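Local coordinates for protein putative acetyl xylan esterase (Cellvibrio japonicus, PDB 2W9X) that removes acetyl groups from plant cell-wall polysaccharides, deacetylating xylan and, with a large preference, glucomannan, at residues B[54-59]-B[108-113]; B[69-74]-B[121-126]; B[76-81]-B[112-117]; B[152-157]-B[172-177]. All blocks are in the same frame, centred on the assembly; numbering follows the deposited sequence.

Interaction 1: B[54-59]-B[108-113]; sequences AVYFET and RVRLEK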
# COMPACT_ATOMS: atom_id res chain seq x y z
N ALA B 54 14.91 -21.72 -6.76
CA ALA B 54 13.52 -22.07 -7.11
C ALA B 54 13.19 -22.18 -8.61
O ALA B 54 12.02 -22.14 -9.01
CB ALA B 54 12.52 -21.14 -6.39
N VAL B 55 14.24 -22.33 -9.43
CA VAL B 55 14.12 -22.57 -10.86
C VAL B 55 13.29 -23.84 -11.11
O VAL B 55 13.31 -24.77 -10.29
CB VAL B 55 15.55 -22.65 -11.52
CG1 VAL B 55 15.51 -23.30 -12.87
CG2 VAL B 55 16.16 -21.25 -11.62
N TYR B 56 12.53 -23.86 -12.20
CA TYR B 56 11.75 -25.05 -12.58
C TYR B 56 11.62 -25.26 -14.08
O TYR B 56 11.73 -24.32 -14.87
CB TYR B 56 10.36 -25.05 -11.91
CG TYR B 56 9.47 -23.87 -12.23
CD1 TYR B 56 8.58 -23.91 -13.30
CD2 TYR B 56 9.51 -22.71 -11.44
CE1 TYR B 56 7.76 -22.82 -13.60
CE2 TYR B 56 8.70 -21.62 -11.72
CZ TYR B 56 7.82 -21.68 -12.80
OH TYR B 56 7.00 -20.61 -13.08
N PHE B 57 11.39 -26.52 -14.46
CA PHE B 57 11.20 -26.94 -15.85
C PHE B 57 9.95 -27.82 -15.94
O PHE B 57 9.75 -28.73 -15.11
CB PHE B 57 12.42 -27.73 -16.35
CG PHE B 57 13.72 -26.99 -16.19
CD1 PHE B 57 14.22 -26.20 -17.23
CD2 PHE B 57 14.47 -27.11 -15.02
CE1 PHE B 57 15.42 -25.52 -17.09
CE2 PHE B 57 15.68 -26.42 -14.87
CZ PHE B 57 16.15 -25.63 -15.91
N GLU B 58 9.11 -27.54 -16.94
CA GLU B 58 7.86 -28.28 -17.12
C GLU B 58 7.76 -28.86 -18.52
O GLU B 58 8.27 -28.27 -19.49
CB GLU B 58 6.64 -27.40 -16.86
CG GLU B 58 6.43 -27.09 -15.38
CD GLU B 58 5.38 -26.02 -15.16
OE1 GLU B 58 4.36 -26.34 -14.53
OE2 GLU B 58 5.58 -24.87 -15.61
N THR B 59 7.12 -30.03 -18.61
CA THR B 59 6.79 -30.64 -19.90
C THR B 59 5.49 -31.46 -19.84
O THR B 59 4.98 -31.76 -18.75
CB THR B 59 7.96 -31.47 -20.48
OG1 THR B 59 7.73 -31.68 -21.87
CG2 THR B 59 8.12 -32.82 -19.79
N ARG B 108 1.79 -34.70 -17.28
CA ARG B 108 2.41 -33.40 -17.00
C ARG B 108 3.54 -33.63 -15.99
O ARG B 108 3.34 -34.33 -14.99
CB ARG B 108 1.39 -32.39 -16.46
CG ARG B 108 0.36 -31.94 -17.50
CD ARG B 108 -0.48 -30.75 -17.08
NE ARG B 108 -1.54 -31.11 -16.13
CZ ARG B 108 -1.57 -30.73 -14.85
NH1 ARG B 108 -0.59 -29.99 -14.34
NH2 ARG B 108 -2.58 -31.11 -14.07
N VAL B 109 4.72 -33.07 -16.27
CA VAL B 109 5.90 -33.26 -15.41
C VAL B 109 6.58 -31.93 -15.06
O VAL B 109 6.93 -31.16 -15.96
CB VAL B 109 6.93 -34.23 -16.04
CG1 VAL B 109 8.15 -34.38 -15.15
CG2 VAL B 109 6.30 -35.61 -16.30
N ARG B 110 6.78 -31.69 -13.77
CA ARG B 110 7.41 -30.47 -13.25
C ARG B 110 8.62 -30.81 -12.38
O ARG B 110 8.49 -31.53 -11.39
CB ARG B 110 6.38 -29.67 -12.44
CG ARG B 110 6.85 -28.32 -11.91
CD ARG B 110 5.71 -27.60 -11.20
NE ARG B 110 6.14 -26.33 -10.61
CZ ARG B 110 5.81 -25.13 -11.08
NH1 ARG B 110 5.05 -25.00 -12.16
NH2 ARG B 110 6.25 -24.05 -10.45
N LEU B 111 9.79 -30.32 -12.77
CA LEU B 111 11.02 -30.49 -11.99
C LEU B 111 11.33 -29.17 -11.29
O LEU B 111 11.32 -28.11 -11.94
CB LEU B 111 12.17 -30.90 -12.92
CG LEU B 111 13.62 -30.83 -12.39
CD1 LEU B 111 13.96 -32.02 -11.50
CD2 LEU B 111 14.62 -30.72 -13.55
N GLU B 112 11.60 -29.22 -9.98
CA GLU B 112 11.89 -27.99 -9.21
C GLU B 112 13.20 -28.06 -8.43
O GLU B 112 13.46 -29.02 -7.71
CB GLU B 112 10.74 -27.68 -8.23
CG GLU B 112 9.38 -27.44 -8.89
CD GLU B 112 8.24 -27.25 -7.91
OE1 GLU B 112 8.35 -27.61 -6.71
OE2 GLU B 112 7.19 -26.74 -8.35
N LYS B 113 14.01 -27.01 -8.55
CA LYS B 113 15.17 -26.80 -7.68
C LYS B 113 14.69 -26.37 -6.27
O LYS B 113 13.79 -25.54 -6.13
CB LYS B 113 16.08 -25.74 -8.30
CG LYS B 113 17.26 -25.26 -7.47
CD LYS B 113 17.65 -23.87 -7.96
CE LYS B 113 19.14 -23.63 -8.00
NZ LYS B 113 19.72 -23.30 -6.69
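Tyr56 sets CG in the crowded position between its backbone N and carbonyl carbon (chi1 59°), and Arg110 sets CG anti to the backbone N (chi1 -176°) and stays extended to NE; the guanidinium then lies flat on the phenol ring, planes 23° apart, with NH2 over the ring centre and CZ of Arg110 4.0 Å from the ring centroid of Tyr56, a cation-pi stack. Glu58 runs alongside Arg110, its carboxylate turned almost perpendicular to the guanidinium; NH1 of Arg110 makes a weak, bent hydrogen bond to OE1 of Glu58 (2.8 Å) within a salt bridge. NE of Arg110 turns to OE2 of Glu112 on its own strand and meets it on the anti lone pair. Outside the pair, Glu58 OE2 is bridged by Arg141, and Tyr56 OH bonds to Asp191 and to Tyr192 N.

Beneath these groups the strands 56-59 and 108-113 run antiparallel. Leu111 N reaches Phe57 O at 2.8 Å, Val109 N bonds to Thr59 O, and Lys113 N extends the ladder to Val55 O. The other sheet face is mostly apolar: Phe57 CD2 meets Leu111 CD2 at 3.9 Å, and Thr59 CG2 meets Val109 CB at 4.2 Å, while Thr59 OG1 bonds to Pro29 O. The ladder therefore has two unlike faces within the N-terminal beta domain. One feeds its interior with hydrocarbon; on the other, two carboxylates, the ring face and Tyr192 OH, which NH2 also meets, hold the guanidinium's rotation, and the carboxylates would balance the charge of the partly exposed Arg110.

Interaction 2: B[69-74]-B[121-126]; sequences KFDDDQ and SGRFLG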
# COMPACT_ATOMS: atom_id res chain seq x y z
N LYS B 69 17.92 -35.62 -18.28
CA LYS B 69 19.37 -35.52 -18.36
C LYS B 69 19.84 -34.40 -17.46
O LYS B 69 19.46 -33.24 -17.64
CB LYS B 69 19.82 -35.25 -19.80
CG LYS B 69 19.63 -36.38 -20.78
CD LYS B 69 20.32 -36.06 -22.09
CE LYS B 69 21.79 -36.53 -22.12
NZ LYS B 69 21.93 -37.96 -22.51
N PHE B 70 20.69 -34.75 -16.50
CA PHE B 70 21.22 -33.80 -15.53
C PHE B 70 22.71 -33.55 -15.74
O PHE B 70 23.43 -34.43 -16.19
CB PHE B 70 21.07 -34.36 -14.11
CG PHE B 70 19.70 -34.22 -13.52
CD1 PHE B 70 19.23 -32.99 -13.06
CD2 PHE B 70 18.89 -35.35 -13.36
CE1 PHE B 70 17.97 -32.88 -12.49
CE2 PHE B 70 17.63 -35.25 -12.78
CZ PHE B 70 17.17 -34.02 -12.35
N ASP B 71 23.16 -32.34 -15.40
CA ASP B 71 24.56 -32.08 -15.07
C ASP B 71 24.57 -31.15 -13.87
O ASP B 71 24.81 -29.94 -13.99
CB ASP B 71 25.34 -31.49 -16.25
CG ASP B 71 26.86 -31.49 -16.02
OD1 ASP B 71 27.34 -32.23 -15.14
OD2 ASP B 71 27.58 -30.75 -16.72
N ASP B 72 24.25 -31.72 -12.71
CA ASP B 72 24.06 -30.94 -11.49
C ASP B 72 24.35 -31.77 -10.23
O ASP B 72 23.53 -32.59 -9.80
CB ASP B 72 22.62 -30.40 -11.47
CG ASP B 72 22.40 -29.33 -10.41
OD1 ASP B 72 23.13 -29.30 -9.39
OD2 ASP B 72 21.49 -28.50 -10.61
N ASP B 73 25.52 -31.54 -9.64
CA ASP B 73 25.87 -32.13 -8.34
C ASP B 73 25.79 -31.09 -7.21
O ASP B 73 26.40 -31.26 -6.16
CB ASP B 73 27.26 -32.79 -8.39
CG ASP B 73 28.40 -31.77 -8.49
OD1 ASP B 73 28.14 -30.59 -8.80
OD2 ASP B 73 29.57 -32.17 -8.28
N GLN B 74 25.05 -30.01 -7.46
CA GLN B 74 24.99 -28.88 -6.52
C GLN B 74 23.65 -28.78 -5.81
O GLN B 74 23.59 -28.29 -4.70
CB GLN B 74 25.28 -27.57 -7.26
CG GLN B 74 26.71 -27.43 -7.79
CD GLN B 74 27.72 -27.41 -6.67
OE1 GLN B 74 27.64 -26.60 -5.76
NE2 GLN B 74 28.68 -28.32 -6.73
N SER B 121 26.86 -23.07 -9.94
CA SER B 121 25.68 -23.25 -10.78
C SER B 121 25.43 -24.72 -11.09
O SER B 121 26.26 -25.57 -10.77
CB SER B 121 25.81 -22.42 -12.07
OG SER B 121 26.92 -22.84 -12.84
N GLY B 122 24.28 -25.01 -11.68
CA GLY B 122 23.93 -26.38 -12.08
C GLY B 122 23.37 -26.39 -13.49
O GLY B 122 22.91 -25.35 -13.98
N ARG B 123 23.40 -27.54 -14.15
CA ARG B 123 22.83 -27.65 -15.48
C ARG B 123 21.77 -28.74 -15.59
O ARG B 123 21.92 -29.85 -15.06
CB ARG B 123 23.93 -27.86 -16.53
CG ARG B 123 25.19 -27.01 -16.32
CD ARG B 123 25.99 -26.82 -17.60
NE ARG B 123 26.70 -28.03 -18.03
CZ ARG B 123 26.21 -28.92 -18.88
NH1 ARG B 123 24.99 -28.75 -19.38
NH2 ARG B 123 26.92 -30.00 -19.23
N PHE B 124 20.68 -28.41 -16.28
CA PHE B 124 19.68 -29.38 -16.71
C PHE B 124 19.77 -29.50 -18.23
O PHE B 124 19.82 -28.48 -18.93
CB PHE B 124 18.28 -28.93 -16.28
CG PHE B 124 17.17 -29.86 -16.69
CD1 PHE B 124 17.17 -31.19 -16.30
CD2 PHE B 124 16.09 -29.38 -17.43
CE1 PHE B 124 16.12 -32.04 -16.67
CE2 PHE B 124 15.04 -30.22 -17.80
CZ PHE B 124 15.05 -31.55 -17.41
N LEU B 125 19.78 -30.73 -18.71
CA LEU B 125 19.95 -31.01 -20.14
C LEU B 125 18.68 -31.50 -20.86
O LEU B 125 18.75 -31.94 -22.01
CB LEU B 125 21.10 -32.01 -20.35
CG LEU B 125 22.52 -31.61 -19.95
CD1 LEU B 125 23.53 -32.65 -20.40
CD2 LEU B 125 22.85 -30.29 -20.58
N GLY B 126 17.52 -31.43 -20.19
CA GLY B 126 16.25 -31.69 -20.87
C GLY B 126 15.47 -32.95 -20.53
O GLY B 126 15.96 -33.83 -19.81
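Asp71 and Arg123 face each other on one side of an antiparallel ladder and, with Lys69, bury the most surface here. The Arg123 chain bends at CD, chi3 -73° turning NE aside, and the Asp71 side chain comes over one face of the guanidinium, CB lying above the rim. The carboxylate plane stands at 80° to the guanidinium, and OD2 of Asp71 reaches NH2 of Arg123 at 2.7 Å in a salt bridge. Their backbones also pair: Asp71 N to Arg123 O and Arg123 N to Asp71 O are both 2.8 Å.

Lys69 contributes its root. Its CB abuts Leu125 CB at 3.5 Å, its O accepts from Leu125 N and its N donates to Gly126 O, whereas its ammonium leads away to Asp96. On the opposite face Phe70 CD1 and Phe124 CD1 touch at 4.2 Å, the rings inclined. Strands 67-72 and 122-128 are neighbours in the five-stranded antiparallel sheet of the N-terminal domain, and both rings pack on Leu111 of the other sheet. Ionic and aliphatic cover thus lies on the partly exposed side and aromatic rings on the buried one, so the charge pair probably feels more solvent than a core bridge would.

Interaction 3: B[76-81]-B[112-117]; sequences IFRLIV and EKLTET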
# COMPACT_ATOMS: atom_id res chain seq x y z
N ILE B 76 19.54 -30.14 -4.64
CA ILE B 76 18.48 -31.12 -4.44
C ILE B 76 17.29 -30.62 -5.26
O ILE B 76 17.04 -29.41 -5.31
CB ILE B 76 18.08 -31.29 -2.94
CG1 ILE B 76 19.32 -31.49 -2.05
CG2 ILE B 76 17.09 -32.45 -2.77
CD1 ILE B 76 19.02 -31.51 -0.52
N PHE B 77 16.58 -31.55 -5.89
CA PHE B 77 15.40 -31.24 -6.70
C PHE B 77 14.24 -32.06 -6.19
O PHE B 77 14.44 -33.11 -5.58
CB PHE B 77 15.60 -31.67 -8.17
CG PHE B 77 16.69 -30.93 -8.89
CD1 PHE B 77 16.40 -29.79 -9.63
CD2 PHE B 77 18.00 -31.40 -8.85
CE1 PHE B 77 17.40 -29.11 -10.32
CE2 PHE B 77 19.01 -30.73 -9.53
CZ PHE B 77 18.71 -29.59 -10.27
N ARG B 78 13.03 -31.60 -6.48
CA ARG B 78 11.91 -32.52 -6.49
C ARG B 78 11.27 -32.63 -7.88
O ARG B 78 11.29 -31.67 -8.68
CB ARG B 78 10.89 -32.22 -5.37
CG ARG B 78 10.09 -30.96 -5.55
CD ARG B 78 9.32 -30.59 -4.29
NE ARG B 78 8.43 -29.46 -4.59
CZ ARG B 78 7.61 -28.88 -3.73
NH1 ARG B 78 6.84 -27.88 -4.14
NH2 ARG B 78 7.54 -29.29 -2.46
N LEU B 79 10.76 -33.82 -8.17
CA LEU B 79 10.11 -34.11 -9.44
C LEU B 79 8.64 -34.40 -9.21
O LEU B 79 8.28 -35.27 -8.43
CB LEU B 79 10.80 -35.29 -10.13
CG LEU B 79 10.30 -35.80 -11.49
CD1 LEU B 79 10.52 -34.75 -12.56
CD2 LEU B 79 11.04 -37.07 -11.86
N ILE B 80 7.78 -33.66 -9.91
CA ILE B 80 6.34 -33.80 -9.74
C ILE B 80 5.70 -34.32 -11.03
O ILE B 80 5.61 -33.60 -12.03
CB ILE B 80 5.70 -32.47 -9.28
CG1 ILE B 80 6.41 -31.93 -8.03
CG2 ILE B 80 4.20 -32.65 -9.05
CD1 ILE B 80 6.07 -30.47 -7.68
N VAL B 81 5.27 -35.59 -10.99
CA VAL B 81 4.62 -36.25 -12.11
C VAL B 81 3.11 -36.27 -11.86
O VAL B 81 2.65 -36.90 -10.90
CB VAL B 81 5.18 -37.68 -12.32
CG1 VAL B 81 4.45 -38.40 -13.47
CG2 VAL B 81 6.67 -37.65 -12.60
N GLU B 112 11.60 -29.22 -9.98
CA GLU B 112 11.89 -27.99 -9.21
C GLU B 112 13.20 -28.06 -8.43
O GLU B 112 13.46 -29.02 -7.71
CB GLU B 112 10.74 -27.68 -8.23
CG GLU B 112 9.38 -27.44 -8.89
CD GLU B 112 8.24 -27.25 -7.91
OE1 GLU B 112 8.35 -27.61 -6.71
OE2 GLU B 112 7.19 -26.74 -8.35
N LYS B 113 14.01 -27.01 -8.55
CA LYS B 113 15.17 -26.80 -7.68
C LYS B 113 14.69 -26.37 -6.27
O LYS B 113 13.79 -25.54 -6.13
CB LYS B 113 16.08 -25.74 -8.30
CG LYS B 113 17.26 -25.26 -7.47
CD LYS B 113 17.65 -23.87 -7.96
CE LYS B 113 19.14 -23.63 -8.00
NZ LYS B 113 19.72 -23.30 -6.69
N LEU B 114 15.28 -26.98 -5.25
CA LEU B 114 14.89 -26.74 -3.85
C LEU B 114 15.92 -25.90 -3.12
O LEU B 114 15.59 -25.07 -2.30
CB LEU B 114 14.77 -28.10 -3.13
CG LEU B 114 13.47 -28.89 -3.16
CD1 LEU B 114 12.65 -28.69 -4.39
CD2 LEU B 114 13.70 -30.37 -2.86
N THR B 115 17.19 -26.14 -3.43
CA THR B 115 18.30 -25.63 -2.64
C THR B 115 18.88 -24.32 -3.19
O THR B 115 18.57 -23.91 -4.31
CB THR B 115 19.41 -26.67 -2.54
OG1 THR B 115 19.66 -27.20 -3.85
CG2 THR B 115 19.02 -27.82 -1.60
N GLU B 116 19.70 -23.66 -2.37
CA GLU B 116 20.35 -22.42 -2.74
C GLU B 116 21.81 -22.69 -3.06
O GLU B 116 22.48 -23.45 -2.34
CB GLU B 116 20.26 -21.39 -1.61
CG GLU B 116 20.93 -20.06 -1.97
CD GLU B 116 20.83 -19.01 -0.89
OE1 GLU B 116 20.83 -19.34 0.31
OE2 GLU B 116 20.77 -17.82 -1.26
N THR B 117 22.27 -22.06 -4.14
CA THR B 117 23.65 -22.11 -4.60
C THR B 117 24.14 -20.68 -4.80
O THR B 117 23.79 -20.03 -5.79
CB THR B 117 23.77 -22.85 -5.96
OG1 THR B 117 22.80 -22.31 -6.88
CG2 THR B 117 23.55 -24.36 -5.82
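OE1 of Glu112 is gripped by two nitrogens of one arginine: Arg78 NE at 2.8 Å from Glu112 OE1, nearly along the C-O axis, and Arg78 NH1 at 3.0 Å from the same oxygen, on its syn lone pair. Arg78, running alongside, starts with CG between its backbone N and carbonyl carbon (chi1 70°) and stays extended to NE, and the guanidinium meets the acid edge-on, the two planes only 26° apart. OE2 of Glu112 has its own partners, Arg110 and Lys186, so the carboxylate is held by positive groups at both oxygens and is probably kept ionised.

Leu114 crosses Arg78 at about a right angle, its CD1 lying 3.6 Å from Arg78 CG and shielding the aliphatic part of the chain. The tip of Ile80, CD1, lies 3.8 Å from Glu112 OE1. Arg78 and Glu112 also exchange two backbone bonds, Glu112 N reaching Arg78 O at 2.8 Å. Farther along, Leu114 N donates to Ile76 O. There the ladder finishes on a side chain: Ile76 N donates to Thr115 OG1 at 3.0 Å, an oxygen that Asn75 also bonds, while Thr115 CG2 packs on Ile76 CG1 at 3.7 Å. Phe77 leaves the other face toward Phe70. Strand 108-113 lies between strands 56-62 and 76-81 in one antiparallel sheet, which the chain leaves after Lys113, consistent with the N-terminal beta-sandwich (jelly-roll) fold of CE2 esterases.

Interaction 4: B[152-157]-B[172-177]; sequences FTVGYG and KTTNSQ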
# COMPACT_ATOMS: atom_id res chain seq x y z
N PHE B 152 15.12 -14.91 3.91
CA PHE B 152 13.68 -15.14 4.12
C PHE B 152 13.01 -15.53 2.81
O PHE B 152 12.21 -16.46 2.76
CB PHE B 152 12.99 -13.90 4.69
CG PHE B 152 13.46 -13.48 6.05
CD1 PHE B 152 14.25 -14.32 6.84
CD2 PHE B 152 13.07 -12.25 6.57
CE1 PHE B 152 14.67 -13.91 8.13
CE2 PHE B 152 13.48 -11.84 7.86
CZ PHE B 152 14.26 -12.68 8.64
N THR B 153 13.35 -14.83 1.72
CA THR B 153 12.76 -15.13 0.41
C THR B 153 13.26 -16.46 -0.19
O THR B 153 12.47 -17.21 -0.80
CB THR B 153 12.98 -13.94 -0.58
OG1 THR B 153 12.34 -12.77 -0.07
CG2 THR B 153 12.42 -14.26 -1.94
N VAL B 154 14.55 -16.75 -0.01
CA VAL B 154 15.15 -18.05 -0.39
C VAL B 154 14.46 -19.25 0.29
O VAL B 154 14.31 -20.31 -0.31
CB VAL B 154 16.66 -18.10 -0.03
CG1 VAL B 154 17.23 -19.51 -0.21
CG2 VAL B 154 17.49 -17.06 -0.83
N GLY B 155 14.08 -19.10 1.56
CA GLY B 155 13.61 -20.23 2.36
C GLY B 155 14.73 -20.90 3.15
O GLY B 155 14.68 -22.08 3.45
N TYR B 156 15.78 -20.12 3.44
CA TYR B 156 16.89 -20.51 4.31
C TYR B 156 16.46 -21.30 5.52
O TYR B 156 15.78 -20.77 6.42
CB TYR B 156 17.56 -19.23 4.79
CG TYR B 156 18.76 -19.31 5.71
CD1 TYR B 156 20.02 -18.93 5.26
CD2 TYR B 156 18.63 -19.66 7.07
CE1 TYR B 156 21.13 -18.93 6.10
CE2 TYR B 156 19.74 -19.67 7.92
CZ TYR B 156 20.98 -19.30 7.42
OH TYR B 156 22.07 -19.30 8.26
N GLY B 157 16.90 -22.56 5.56
CA GLY B 157 16.70 -23.48 6.66
C GLY B 157 15.24 -23.70 7.05
O GLY B 157 14.97 -24.06 8.19
N LYS B 172 20.70 -28.81 3.22
CA LYS B 172 19.66 -29.85 3.07
C LYS B 172 18.25 -29.39 3.43
O LYS B 172 17.27 -29.83 2.83
CB LYS B 172 19.95 -31.08 3.95
CG LYS B 172 21.03 -32.01 3.48
CD LYS B 172 21.08 -33.23 4.40
N THR B 173 18.15 -28.54 4.46
CA THR B 173 16.86 -28.17 5.00
C THR B 173 16.27 -26.94 4.31
O THR B 173 15.14 -26.55 4.58
CB THR B 173 16.91 -27.99 6.54
OG1 THR B 173 17.91 -27.02 6.89
CG2 THR B 173 17.21 -29.33 7.24
N THR B 174 17.03 -26.35 3.40
CA THR B 174 16.56 -25.19 2.64
C THR B 174 15.70 -25.69 1.47
O THR B 174 16.18 -26.40 0.59
CB THR B 174 17.74 -24.26 2.18
OG1 THR B 174 18.41 -23.72 3.33
CG2 THR B 174 17.24 -23.10 1.31
N ASN B 175 14.41 -25.35 1.50
CA ASN B 175 13.50 -25.72 0.42
C ASN B 175 12.79 -24.48 -0.12
O ASN B 175 11.78 -24.03 0.44
CB ASN B 175 12.49 -26.78 0.86
CG ASN B 175 11.65 -27.32 -0.29
OD1 ASN B 175 11.39 -26.63 -1.27
ND2 ASN B 175 11.19 -28.56 -0.16
N SER B 176 13.32 -23.95 -1.23
CA SER B 176 12.81 -22.72 -1.79
C SER B 176 11.36 -22.82 -2.25
O SER B 176 10.65 -21.82 -2.27
CB SER B 176 13.71 -22.24 -2.94
OG SER B 176 14.96 -21.80 -2.43
N GLN B 177 10.94 -24.02 -2.63
CA GLN B 177 9.61 -24.24 -3.18
C GLN B 177 8.54 -24.22 -2.10
O GLN B 177 7.34 -24.11 -2.39
CB GLN B 177 9.56 -25.57 -3.96
CG GLN B 177 10.53 -25.66 -5.14
CD GLN B 177 10.32 -24.59 -6.20
OE1 GLN B 177 11.19 -24.38 -7.04
NE2 GLN B 177 9.18 -23.92 -6.17
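The nucleophile helix of an SGNH (GDSL-type) hydrolase, 151-154, ends in this contact, where the turn 155-157 is tied to the end of helix 167-173 and the loop after it. Ser151, the inferred nucleophile, begins that helix. Gly155 leaves it with positive phi, a conformation in which a CB would press on the preceding carbonyl, and the chain then swings Tyr156 toward the catalytic site. The Tyr156 ring stacks on His336, inferred to raise the nucleophilicity of the serine, and its OH bonds to His334; two hydrogen bonds hold the backbone on either side of Tyr156, consistent with a set position for its ring.

Two hydroxyls do the fastening. Ser176 OG donates to Val154 O at 2.7 Å, lying in the carbonyl plane, and so binds a carbonyl in the last turn of the helix; Ser176 CA adds a CA-H...O contact to the same oxygen at 3.2 Å. Between the hydroxyls, CG2 of Thr174 touches Val154 CG1 at 3.9 Å and lies 3.5 Å from Gly155 O. On the loop side Asn175 OD1 accepts from Gln177 N in an Asx turn, while Asn158 bonds to Asn175 O. Thr174 carries OG1 anti to its carbonyl carbon (chi1 -63°), facing the turn. This OG1 also bonds to Leu170 O in the helix before it, and from Gly157 N it receives a nearly straight hydrogen bond, 2.9 Å long with 174° at the hydrogen.

How the interactions relate
Interactions 1, 2 and 3 are antiparallel ladders of the N-terminal beta domain; interaction 4 joins loops of the esterase domain beside its catalytic site. Interactions 1 and 3 are buried and flank the same strand, 108-113, sharing Glu112 and Lys113, so their salt bridges merge into one network. Interaction 2 belongs to the second sheet and is partly exposed, its charge pair outward; its phenylalanines meet Leu111, Phe57 and Phe77 between the sheets. Interaction 4, also buried, relies on hydroxyl-to-backbone bonds instead of ionic ones. The loop of interaction 3 reaches interaction 4, Leu114 O lying 2.7 Å from Ser176 N, a probable hydrogen bond; interaction 1 touches it through Ala54, and interaction 2 does not.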